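Side-chain contacts in EDTA monooxygenase (EDTA-degrading bacterium BNC1, PDB 5DQP), which probably uses reduced FMN and molecular oxygen to oxidise EDTA, as a flavin-dependent monooxygenase of the luciferase-like, NtaA/SnaA/DszA type: residues Glu36-Ser41 with Ile76-Ala81; Ala81-Val86 with Gly117-Trp122. All coordinates share one frame; numbering follows the deposited sequence.

Interaction 1: residues Glu36-Ser41 with Ile76-Ala81; sequences ENYIRS and IVLAAA
The isobutyl end of Leu78 lies against one face of the Tyr38 ring. Leu78 CD2 stands 4.0 Å from the centroid of that ring and only 11° off its normal, a CH-pi contact, while Leu78 CD1 lies over the same face but just outside the CG-CD2 bond, 4.0 Å from Tyr38 CG. The two side chains cross at about a right angle. Both CB atoms are directed at the other helix; with CG anti to the carbonyl carbon (chi1 -57°) the Tyr38 ring turns a face to Leu78, whose CG, anti to the backbone N (chi1 -169°), carries both methyls to it. Ile39 adds a looser touch, its CD1 at 4.5 Å from Ala81 O.

A second shell fixes the ring. Asn37 ND2 lies 3.7 Å above the opposite face, over the centre of the Tyr38 ring, and the phenol OH is hydrogen-bonded to Ile32 O. Leu78 is backed by Leu55 of strand 52-55 and by Leu115 of the second subunit. In the TIM-barrel fold of this family the contact joins two successive outer helices, 35-47 and 75-85, with strand 52-55 between them in the chain. Replacing Tyr38 by an alanine would probably open a gap between these helices, leaving the Leu78 methyls without their aromatic face and Ile32 O without its hydroxyl partner.

Across residues 36-41 and 76-81 the contact is thus one of dispersion and of the fit of methyls to a ring, with the one polar group of the tyrosine directed to a backbone carbonyl.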
# COMPACT_ATOMS: atom_id res chain seq x y z
N GLU A 36 15.40 -3.36 0.62
CA GLU A 36 16.58 -2.78 1.26
C GLU A 36 17.15 -1.62 0.47
O GLU A 36 17.74 -0.70 1.05
CB GLU A 36 17.64 -3.86 1.48
CG GLU A 36 17.21 -4.96 2.46
CD GLU A 36 16.75 -4.41 3.82
OE1 GLU A 36 17.40 -3.47 4.34
OE2 GLU A 36 15.74 -4.93 4.36
N ASN A 37 16.98 -1.62 -0.85
CA ASN A 37 17.35 -0.45 -1.64
C ASN A 37 16.64 0.80 -1.12
O ASN A 37 17.23 1.89 -1.09
CB ASN A 37 17.03 -0.68 -3.11
CG ASN A 37 17.40 0.49 -4.00
OD1 ASN A 37 18.58 0.75 -4.24
ND2 ASN A 37 16.39 1.20 -4.54
N TYR A 38 15.38 0.68 -0.74
CA TYR A 38 14.65 1.85 -0.26
C TYR A 38 14.91 2.11 1.21
O TYR A 38 14.96 3.27 1.63
CB TYR A 38 13.15 1.69 -0.55
CG TYR A 38 12.96 1.46 -2.03
CD1 TYR A 38 12.86 2.55 -2.90
CD2 TYR A 38 12.93 0.18 -2.55
CE1 TYR A 38 12.73 2.36 -4.26
CE2 TYR A 38 12.79 -0.03 -3.92
CZ TYR A 38 12.71 1.07 -4.77
OH TYR A 38 12.59 0.89 -6.13
N ILE A 39 15.09 1.05 2.01
CA ILE A 39 15.47 1.25 3.40
C ILE A 39 16.75 2.05 3.48
O ILE A 39 16.87 3.02 4.25
CB ILE A 39 15.61 -0.09 4.15
CG1 ILE A 39 14.32 -0.92 4.07
CG2 ILE A 39 16.01 0.14 5.61
CD1 ILE A 39 13.11 -0.21 4.60
N ARG A 40 17.76 1.65 2.69
CA ARG A 40 19.03 2.35 2.69
C ARG A 40 18.83 3.84 2.43
O ARG A 40 19.37 4.69 3.16
CB ARG A 40 19.97 1.73 1.66
CG ARG A 40 21.39 2.34 1.61
CD ARG A 40 22.40 1.31 1.00
NE ARG A 40 23.63 1.91 0.49
CZ ARG A 40 24.57 1.25 -0.19
NH1 ARG A 40 24.43 -0.05 -0.45
NH2 ARG A 40 25.66 1.90 -0.63
N SER A 41 18.02 4.18 1.43
CA SER A 41 17.82 5.59 1.12
C SER A 41 17.01 6.29 2.20
O SER A 41 17.27 7.47 2.50
CB SER A 41 17.13 5.76 -0.23
OG SER A 41 18.06 5.56 -1.25
N ILE A 76 1.86 3.28 -1.97
CA ILE A 76 1.26 3.08 -0.65
C ILE A 76 1.88 1.85 0.02
O ILE A 76 2.28 1.90 1.19
CB ILE A 76 -0.27 2.97 -0.76
CG1 ILE A 76 -0.86 4.20 -1.48
CG2 ILE A 76 -0.92 2.87 0.61
CD1 ILE A 76 -2.41 4.16 -1.69
N VAL A 77 2.00 0.74 -0.73
CA VAL A 77 2.63 -0.49 -0.22
C VAL A 77 4.09 -0.24 0.17
O VAL A 77 4.53 -0.58 1.28
CB VAL A 77 2.50 -1.60 -1.27
CG1 VAL A 77 3.43 -2.78 -1.00
CG2 VAL A 77 1.05 -2.04 -1.40
N LEU A 78 4.86 0.37 -0.74
CA LEU A 78 6.26 0.69 -0.43
C LEU A 78 6.37 1.58 0.81
O LEU A 78 7.18 1.31 1.70
CB LEU A 78 6.94 1.33 -1.66
CG LEU A 78 8.45 1.53 -1.69
CD1 LEU A 78 9.19 0.29 -1.18
CD2 LEU A 78 8.94 1.95 -3.10
N ALA A 79 5.56 2.64 0.89
CA ALA A 79 5.67 3.52 2.05
C ALA A 79 5.30 2.79 3.36
O ALA A 79 5.86 3.10 4.42
CB ALA A 79 4.79 4.75 1.86
N ALA A 80 4.37 1.84 3.30
CA ALA A 80 4.05 1.04 4.48
C ALA A 80 5.23 0.18 4.92
O ALA A 80 5.50 0.04 6.12
CB ALA A 80 2.83 0.16 4.21
N ALA A 81 5.94 -0.44 3.97
CA ALA A 81 7.06 -1.31 4.33
C ALA A 81 8.24 -0.50 4.83
O ALA A 81 8.84 -0.83 5.86
CB ALA A 81 7.48 -2.17 3.13

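Interaction 2: residues Ala81-Val86 with Gly117-Trp122; sequences AITGRV and GGRIGW
Arg119 reaches across to Thr83 and Val86, tying the C-terminal end of helix 75-85 to the entry of strand 120-125 in the TIM barrel. The polar part is a guanidinium set among backbone carbonyls. Arg119 NH2 donates to Val86 O, which lies at the edge of the group near its plane; the modelled 2.4 Å between these two atoms is very short, so the exact length is doubtful. Arg119 NH1 makes a weak bond to Thr83 O at 3.3 Å, with an N-H...O angle of 157°. NH2 also serves Ile89 O. The chain of Arg119 bends at chi2 (146°) and chi3 (70°), carrying the guanidinium across to the last turn of the helix, where its positive charge is likely to be favoured by the carbonyls.

Backbone turns set up this approach: Gly117 closes helix 102-115 in a Schellman motif, and Gly118 also has positive phi, so the chain turns into the strand just before Arg119.

Van der Waals contacts complete the joint. Thr83 CB sits over one guanidinium face, 3.6 Å from Arg119 NH1. The OG1 of Thr83 is hydrogen-bonded to Ala79 O, one turn back, while its methyl CG2 makes an apolar contact with Ile120 CD1 at 3.9 Å.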
# COMPACT_ATOMS: atom_id res chain seq x y z
N ALA A 81 5.94 -0.44 3.97
CA ALA A 81 7.06 -1.31 4.33
C ALA A 81 8.24 -0.50 4.83
O ALA A 81 8.84 -0.83 5.86
CB ALA A 81 7.48 -2.17 3.13
N ILE A 82 8.56 0.59 4.14
CA ILE A 82 9.62 1.49 4.60
C ILE A 82 9.36 1.94 6.03
O ILE A 82 10.23 1.81 6.91
CB ILE A 82 9.75 2.71 3.67
CG1 ILE A 82 10.19 2.29 2.26
CG2 ILE A 82 10.76 3.70 4.30
CD1 ILE A 82 10.31 3.51 1.25
N THR A 83 8.21 2.58 6.28
CA THR A 83 8.01 3.17 7.60
C THR A 83 7.73 2.12 8.67
O THR A 83 7.93 2.40 9.85
CB THR A 83 6.89 4.22 7.59
OG1 THR A 83 5.65 3.62 7.21
CG2 THR A 83 7.26 5.37 6.60
N GLY A 84 7.32 0.90 8.28
CA GLY A 84 7.33 -0.19 9.24
C GLY A 84 8.70 -0.42 9.83
O GLY A 84 8.82 -0.90 10.96
N ARG A 85 9.76 -0.06 9.09
CA ARG A 85 11.14 -0.36 9.42
C ARG A 85 11.95 0.87 9.84
O ARG A 85 12.78 0.77 10.75
CB ARG A 85 11.84 -1.02 8.22
CG ARG A 85 13.37 -1.05 8.34
CD ARG A 85 13.87 -2.40 8.85
NE ARG A 85 13.34 -3.47 7.99
CZ ARG A 85 14.03 -4.10 7.05
NH1 ARG A 85 13.44 -5.05 6.34
NH2 ARG A 85 15.31 -3.80 6.84
N VAL A 86 11.74 2.01 9.22
CA VAL A 86 12.51 3.23 9.47
C VAL A 86 11.63 4.19 10.27
O VAL A 86 10.58 4.61 9.76
CB VAL A 86 12.98 3.86 8.16
CG1 VAL A 86 13.89 5.05 8.42
CG2 VAL A 86 13.67 2.79 7.27
N GLY A 117 2.29 6.10 12.81
CA GLY A 117 2.37 7.15 13.80
C GLY A 117 2.11 8.54 13.27
O GLY A 117 2.48 9.52 13.93
N GLY A 118 1.46 8.67 12.12
CA GLY A 118 1.14 9.98 11.57
C GLY A 118 2.18 10.53 10.63
O GLY A 118 2.32 11.76 10.50
N ARG A 119 2.91 9.66 9.95
CA ARG A 119 4.04 10.07 9.14
C ARG A 119 3.78 10.11 7.63
O ARG A 119 4.70 10.42 6.89
CB ARG A 119 5.25 9.16 9.44
CG ARG A 119 5.86 9.41 10.84
CD ARG A 119 6.38 8.13 11.41
NE ARG A 119 7.53 7.79 10.65
CZ ARG A 119 8.01 6.58 10.44
NH1 ARG A 119 7.43 5.49 10.96
NH2 ARG A 119 9.09 6.49 9.69
N ILE A 120 2.56 9.85 7.14
CA ILE A 120 2.33 9.65 5.70
C ILE A 120 1.38 10.73 5.15
O ILE A 120 0.28 10.90 5.67
CB ILE A 120 1.76 8.25 5.40
CG1 ILE A 120 2.73 7.14 5.83
CG2 ILE A 120 1.40 8.11 3.91
CD1 ILE A 120 4.06 7.18 5.16
N GLY A 121 1.80 11.41 4.08
CA GLY A 121 0.92 12.27 3.31
C GLY A 121 0.58 11.69 1.93
O GLY A 121 1.08 10.65 1.51
N TRP A 122 -0.29 12.41 1.22
CA TRP A 122 -0.81 11.95 -0.06
C TRP A 122 -0.69 13.06 -1.09
O TRP A 122 -1.28 14.12 -0.93
CB TRP A 122 -2.26 11.49 0.09
CG TRP A 122 -3.01 11.22 -1.19
CD1 TRP A 122 -2.54 10.60 -2.31
CD2 TRP A 122 -4.37 11.60 -1.48
NE1 TRP A 122 -3.52 10.55 -3.28
CE2 TRP A 122 -4.65 11.16 -2.80
CE3 TRP A 122 -5.37 12.25 -0.76
CZ2 TRP A 122 -5.89 11.36 -3.40
CZ3 TRP A 122 -6.60 12.45 -1.36
CH2 TRP A 122 -6.85 12.01 -2.66

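In the fold
Both contacts use helix 75-85, their centres 9 Å apart: interaction 1 joins it to helix 35-47, interaction 2 to the start of strand 120-125. They touch directly, with a salt bridge from Glu36 OE2 to Arg85 NH2 of 2.8 Å, and Tyr38 CB packs on Ile82 CD1 at 3.8 Å. The same helix also meets the second subunit, through Ala80 on its counterpart Ala80 and through reciprocal hydrogen bonds between Arg85 NE and Gly84 O of the neighbouring subunit. Of the predicted FMN-binding residues, Asp57 has its side chain about 9 Å from that of Leu78, and Thr94 about 10 Å from that of Ile120.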